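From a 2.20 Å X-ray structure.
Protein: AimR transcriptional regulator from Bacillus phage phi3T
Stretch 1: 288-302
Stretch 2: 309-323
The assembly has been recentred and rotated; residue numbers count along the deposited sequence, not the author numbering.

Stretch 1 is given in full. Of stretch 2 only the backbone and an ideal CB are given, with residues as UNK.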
# COMPACT_ATOMS: atom_id res chain seq x y z
N SER A 288 23.57 -25.11 6.22
CA SER A 288 22.96 -23.79 6.17
C SER A 288 22.30 -23.50 7.51
O SER A 288 21.78 -24.41 8.17
CB SER A 288 21.93 -23.70 5.04
OG SER A 288 21.33 -22.41 4.98
N ASP A 289 22.36 -22.24 7.92
CA ASP A 289 21.52 -21.74 9.00
C ASP A 289 20.55 -20.68 8.50
O ASP A 289 19.97 -19.93 9.30
CB ASP A 289 22.35 -21.22 10.18
CG ASP A 289 23.29 -20.09 9.78
OD1 ASP A 289 23.41 -19.79 8.58
OD2 ASP A 289 23.92 -19.52 10.69
N ASN A 290 20.37 -20.60 7.18
CA ASN A 290 19.29 -19.81 6.60
C ASN A 290 17.96 -20.27 7.19
O ASN A 290 17.71 -21.46 7.35
CB ASN A 290 19.29 -19.97 5.08
CG ASN A 290 18.20 -19.17 4.40
OD1 ASN A 290 17.02 -19.51 4.48
ND2 ASN A 290 18.59 -18.10 3.71
N ILE A 291 17.10 -19.30 7.52
CA ILE A 291 15.83 -19.62 8.16
C ILE A 291 15.01 -20.58 7.31
O ILE A 291 14.47 -21.58 7.80
CB ILE A 291 15.04 -18.34 8.48
CG1 ILE A 291 15.74 -17.52 9.56
CG2 ILE A 291 13.61 -18.67 8.90
CD1 ILE A 291 15.06 -16.20 9.86
N LYS A 292 14.92 -20.30 6.00
CA LYS A 292 14.04 -21.11 5.16
C LYS A 292 14.58 -22.54 5.02
O LYS A 292 13.81 -23.50 5.12
CB LYS A 292 13.86 -20.47 3.79
CG LYS A 292 12.88 -21.24 2.91
CD LYS A 292 12.70 -20.61 1.54
CE LYS A 292 11.70 -21.41 0.71
NZ LYS A 292 11.56 -20.88 -0.68
N TYR A 293 15.88 -22.69 4.80
CA TYR A 293 16.43 -24.02 4.59
C TYR A 293 16.46 -24.82 5.89
O TYR A 293 16.30 -26.04 5.87
CB TYR A 293 17.83 -23.92 3.97
CG TYR A 293 17.83 -23.12 2.69
CD1 TYR A 293 16.75 -23.17 1.83
CD2 TYR A 293 18.90 -22.30 2.37
CE1 TYR A 293 16.73 -22.43 0.66
CE2 TYR A 293 18.90 -21.56 1.21
CZ TYR A 293 17.81 -21.62 0.36
OH TYR A 293 17.80 -20.89 -0.80
N LEU A 294 16.64 -24.13 7.02
CA LEU A 294 16.45 -24.78 8.32
C LEU A 294 15.02 -25.26 8.48
O LEU A 294 14.78 -26.38 8.97
CB LEU A 294 16.82 -23.82 9.45
CG LEU A 294 18.31 -23.62 9.72
CD1 LEU A 294 18.52 -22.61 10.84
CD2 LEU A 294 18.96 -24.95 10.06
N GLN A 295 14.04 -24.43 8.09
CA GLN A 295 12.64 -24.84 8.14
C GLN A 295 12.39 -26.07 7.29
O GLN A 295 11.69 -26.99 7.71
CB GLN A 295 11.74 -23.70 7.68
CG GLN A 295 11.55 -22.58 8.68
CD GLN A 295 10.45 -21.63 8.25
OE1 GLN A 295 9.90 -21.77 7.15
NE2 GLN A 295 10.11 -20.68 9.11
N LEU A 296 12.95 -26.10 6.08
CA LEU A 296 12.77 -27.24 5.19
C LEU A 296 13.41 -28.49 5.77
O LEU A 296 12.86 -29.59 5.65
CB LEU A 296 13.34 -26.92 3.81
CG LEU A 296 12.54 -25.85 3.08
CD1 LEU A 296 13.16 -25.49 1.74
CD2 LEU A 296 11.11 -26.32 2.90
N ARG A 297 14.58 -28.34 6.39
CA ARG A 297 15.24 -29.49 7.02
C ARG A 297 14.41 -30.02 8.19
O ARG A 297 14.29 -31.24 8.36
CB ARG A 297 16.64 -29.09 7.49
CG ARG A 297 17.43 -30.18 8.17
CD ARG A 297 18.81 -29.69 8.57
NE ARG A 297 19.56 -30.70 9.30
CZ ARG A 297 20.77 -30.51 9.82
NH1 ARG A 297 21.36 -29.33 9.70
NH2 ARG A 297 21.37 -31.50 10.47
N ALA A 298 13.83 -29.13 8.99
CA ALA A 298 12.95 -29.57 10.07
C ALA A 298 11.71 -30.25 9.52
O ALA A 298 11.22 -31.23 10.09
CB ALA A 298 12.58 -28.39 10.96
N PHE A 299 11.17 -29.74 8.41
CA PHE A 299 10.07 -30.40 7.72
C PHE A 299 10.44 -31.84 7.36
O PHE A 299 9.69 -32.78 7.66
CB PHE A 299 9.71 -29.59 6.47
CG PHE A 299 8.36 -29.91 5.87
CD1 PHE A 299 7.54 -30.88 6.41
CD2 PHE A 299 7.93 -29.23 4.74
CE1 PHE A 299 6.31 -31.17 5.84
CE2 PHE A 299 6.70 -29.51 4.17
CZ PHE A 299 5.89 -30.48 4.72
N TYR A 300 11.60 -32.01 6.71
CA TYR A 300 12.07 -33.35 6.35
C TYR A 300 12.20 -34.25 7.57
O TYR A 300 11.78 -35.41 7.54
CB TYR A 300 13.40 -33.22 5.61
CG TYR A 300 14.11 -34.53 5.34
CD1 TYR A 300 13.68 -35.37 4.32
CD2 TYR A 300 15.22 -34.91 6.08
CE1 TYR A 300 14.33 -36.56 4.06
CE2 TYR A 300 15.87 -36.09 5.83
CZ TYR A 300 15.43 -36.92 4.81
OH TYR A 300 16.08 -38.10 4.56
N TYR A 301 12.78 -33.72 8.65
CA TYR A 301 12.88 -34.50 9.89
C TYR A 301 11.50 -34.91 10.39
O TYR A 301 11.30 -36.06 10.81
CB TYR A 301 13.62 -33.70 10.95
CG TYR A 301 15.12 -33.65 10.77
CD1 TYR A 301 15.78 -34.60 10.00
CD2 TYR A 301 15.88 -32.66 11.38
CE1 TYR A 301 17.15 -34.56 9.84
CE2 TYR A 301 17.25 -32.61 11.23
CZ TYR A 301 17.88 -33.56 10.45
OH TYR A 301 19.25 -33.51 10.30
N ILE A 302 10.53 -33.99 10.37
CA ILE A 302 9.18 -34.30 10.81
C ILE A 302 8.60 -35.45 9.99
O ILE A 302 7.99 -36.37 10.53
CB ILE A 302 8.28 -33.05 10.71
CG1 ILE A 302 8.68 -32.01 11.76
CG2 ILE A 302 6.82 -33.43 10.86
CD1 ILE A 302 8.05 -30.65 11.52
N UNK A 309 15.15 -33.76 16.55
CA UNK A 309 16.01 -32.89 15.75
C UNK A 309 15.21 -31.75 15.13
O UNK A 309 15.67 -30.59 15.11
CB UNK A 309 16.71 -33.69 14.66
N UNK A 310 14.01 -32.04 14.63
CA UNK A 310 13.14 -31.00 14.09
C UNK A 310 12.80 -29.96 15.15
O UNK A 310 12.90 -28.75 14.91
CB UNK A 310 11.86 -31.62 13.53
N UNK A 311 12.40 -30.42 16.33
CA UNK A 311 12.08 -29.51 17.43
C UNK A 311 13.30 -28.71 17.86
O UNK A 311 13.17 -27.56 18.30
CB UNK A 311 11.52 -30.29 18.62
N UNK A 312 14.49 -29.30 17.75
CA UNK A 312 15.71 -28.54 18.02
C UNK A 312 15.87 -27.40 17.03
O UNK A 312 16.13 -26.25 17.41
CB UNK A 312 16.94 -29.45 17.97
N UNK A 313 15.70 -27.69 15.74
CA UNK A 313 15.81 -26.65 14.72
C UNK A 313 14.76 -25.56 14.94
O UNK A 313 15.06 -24.37 14.82
CB UNK A 313 15.66 -27.26 13.32
N UNK A 314 13.53 -25.95 15.28
CA UNK A 314 12.48 -24.96 15.49
C UNK A 314 12.74 -24.13 16.74
O UNK A 314 12.45 -22.92 16.77
CB UNK A 314 11.12 -25.65 15.59
N UNK A 315 13.30 -24.75 17.79
CA UNK A 315 13.70 -24.00 18.98
C UNK A 315 14.77 -22.97 18.64
O UNK A 315 14.73 -21.84 19.14
CB UNK A 315 14.21 -24.95 20.07
N UNK A 316 15.73 -23.35 17.79
CA UNK A 316 16.71 -22.37 17.33
C UNK A 316 16.05 -21.27 16.50
O UNK A 316 16.46 -20.11 16.56
CB UNK A 316 17.80 -23.06 16.51
N UNK A 317 15.00 -21.62 15.74
CA UNK A 317 14.34 -20.63 14.89
C UNK A 317 13.53 -19.63 15.70
O UNK A 317 13.36 -18.49 15.28
CB UNK A 317 13.43 -21.33 13.88
N UNK A 318 13.01 -20.05 16.87
CA UNK A 318 12.18 -19.14 17.67
C UNK A 318 12.97 -17.92 18.12
O UNK A 318 12.37 -16.85 18.34
CB UNK A 318 11.61 -19.87 18.89
N UNK A 319 14.28 -18.04 18.27
CA UNK A 319 15.12 -16.90 18.63
C UNK A 319 15.60 -16.12 17.41
O UNK A 319 16.14 -15.02 17.58
CB UNK A 319 16.33 -17.38 19.44
N UNK A 320 15.42 -16.65 16.21
CA UNK A 320 15.78 -15.94 14.99
C UNK A 320 14.69 -14.93 14.62
O UNK A 320 13.55 -15.00 15.10
CB UNK A 320 16.01 -16.93 13.84
N UNK A 321 15.06 -14.00 13.75
CA UNK A 321 14.14 -12.95 13.31
C UNK A 321 13.38 -13.42 12.07
O UNK A 321 13.60 -12.98 10.94
CB UNK A 321 14.89 -11.65 13.02
N UNK A 322 12.45 -14.34 12.31
CA UNK A 322 11.56 -14.82 11.25
C UNK A 322 10.50 -13.77 10.95
O UNK A 322 9.90 -13.20 11.86
CB UNK A 322 10.90 -16.14 11.65
N UNK A 323 10.25 -13.53 9.66
CA UNK A 323 9.17 -12.63 9.29
C UNK A 323 7.84 -13.37 9.36
O UNK A 323 7.77 -14.55 9.71
CB UNK A 323 9.40 -12.05 7.89

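The two helices run nearly antiparallel, with axes 8.4 Å apart at closest approach.

At position 309 CA-to-CB points toward stretch 1, and the ideal CB lies 3.5 Å from Tyr301 CD2. Any side chain with a methylene to lay against the ring would suit, polar or not. The residue is Glu309, whose carboxylate carbon CD sits over one face of the Tyr301 ring.

Position 310 is the tightest: its CA is 4.3 Å from the CA of Ala298, and its ideal CB already lies 3.5 Å from Ala298 O and 3.7 Å from Ile302 CG1. Little beyond a methyl seems likely to fit. Ala310 supplies it, its CB also packing 3.7 Å from Tyr301 CB.

Positions 311 and 312 have nothing of stretch 1 near their ideal CB and accept most residues compatible with a helix; they are Thr311 and Glu312.

Position 313 points toward a hollow formed by Leu294, Arg297, Ala298 and Tyr301, where the small Ala298 leaves room. A branched or long aliphatic would fill it. Ile313 is the knob in this hole: CG2 reaches 4.0 Å from Ala298 CB, while CD1 reaches 3.8 Å from Tyr301 CE2.

Position 314 points sideways, so only a side chain of some length can reach back; leucine or methionine would do. Leu314 places CD2 4.1 Å from Ala298 CB.

Position 315 is out of reach and suits polar residues; it is Asp315. Position 316 points toward stretch 1 from farther off, which favours a long side chain. Glu316 brings OE1 3.8 Å from Leu294 CD1.

At 317 the CA stands 7.0 Å from that of Ile291, wide enough for a large apolar residue among Ile291, Leu294 and the Gln295 methylenes. Leu317 packs CD1 3.6 Å from Gln295 CG and CD2 4.0 Å from Ile291 CG2.

Positions 318 and 319, out of reach, suit small polar residues: Ser318 and Ser319 turn their hydroxyls to the backbone oxygens of Asp315 and Glu316.

Position 320 points toward Ile291, with the carbonyl of Asp289 beyond, inviting a long donor such as lysine or arginine. Arg320 donates from NH1 to Asp289 O (2.8 Å), Ile291 CG1 covers one guanidinium face, and NH1 forms a salt bridge with Glu316 OE1 (3.6 Å).

Position 321 points away and takes most polar side chains; it is Asp321. At 322 the Gln295 amide invites a polar partner, and Gln322 OE1 accepts from Gln295 NE2 at 2.8 Å. Position 323 has extended backbone angles (-80/-178) that suit an N-cap, where Asp, Asn, Ser or Thr could accept a backbone NH; Asp323 caps one just past the stretch.

Stretch 2 309-323: EATEILDELSSRDQD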
# COMPACT_ATOMS: atom_id res chain seq x y z
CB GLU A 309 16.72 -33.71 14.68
CG GLU A 309 17.81 -34.63 15.24
CD GLU A 309 18.22 -35.74 14.28
OE1 GLU A 309 17.34 -36.54 13.88
OE2 GLU A 309 19.41 -35.82 13.92
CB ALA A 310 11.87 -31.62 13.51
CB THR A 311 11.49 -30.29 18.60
OG1 THR A 311 10.30 -30.97 18.18
CG2 THR A 311 11.15 -29.37 19.76
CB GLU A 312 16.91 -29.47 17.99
CG GLU A 312 18.18 -28.89 18.58
CD GLU A 312 19.21 -29.96 18.89
OE1 GLU A 312 19.10 -31.08 18.33
OE2 GLU A 312 20.12 -29.69 19.70
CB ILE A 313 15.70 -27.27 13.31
CG1 ILE A 313 16.88 -28.20 13.05
CG2 ILE A 313 15.63 -26.18 12.25
CD1 ILE A 313 16.85 -28.86 11.68
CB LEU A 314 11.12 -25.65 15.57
CG LEU A 314 10.66 -26.39 14.31
CD1 LEU A 314 9.32 -27.07 14.52
CD2 LEU A 314 10.60 -25.45 13.11
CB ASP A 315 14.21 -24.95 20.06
CG ASP A 315 13.10 -25.76 20.70
OD1 ASP A 315 11.91 -25.51 20.40
OD2 ASP A 315 13.42 -26.66 21.51
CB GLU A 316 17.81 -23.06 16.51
CG GLU A 316 19.11 -22.28 16.40
CD GLU A 316 19.08 -21.19 15.34
OE1 GLU A 316 18.28 -21.31 14.39
OE2 GLU A 316 19.85 -20.21 15.46
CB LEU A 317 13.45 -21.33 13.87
CG LEU A 317 14.18 -22.03 12.72
CD1 LEU A 317 13.23 -22.87 11.89
CD2 LEU A 317 14.89 -20.99 11.85
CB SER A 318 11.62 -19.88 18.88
OG SER A 318 12.63 -20.12 19.84
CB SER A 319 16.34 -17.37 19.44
OG SER A 319 17.16 -18.24 18.68
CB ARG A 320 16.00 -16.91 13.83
CG ARG A 320 17.03 -17.99 14.11
CD ARG A 320 18.45 -17.45 14.05
NE ARG A 320 18.80 -16.95 12.72
CZ ARG A 320 19.24 -17.72 11.73
NH1 ARG A 320 19.40 -19.02 11.91
NH2 ARG A 320 19.54 -17.17 10.55
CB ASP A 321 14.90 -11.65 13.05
CG ASP A 321 13.99 -10.48 12.78
OD1 ASP A 321 12.77 -10.61 12.98
OD2 ASP A 321 14.50 -9.41 12.37
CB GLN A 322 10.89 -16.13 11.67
CG GLN A 322 11.84 -17.26 12.02
CD GLN A 322 11.11 -18.56 12.31
OE1 GLN A 322 11.02 -19.43 11.44
NE2 GLN A 322 10.60 -18.70 13.52
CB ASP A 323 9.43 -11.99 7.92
CG ASP A 323 9.37 -12.98 6.76
OD1 ASP A 323 8.94 -14.14 6.94
OD2 ASP A 323 9.75 -12.58 5.64
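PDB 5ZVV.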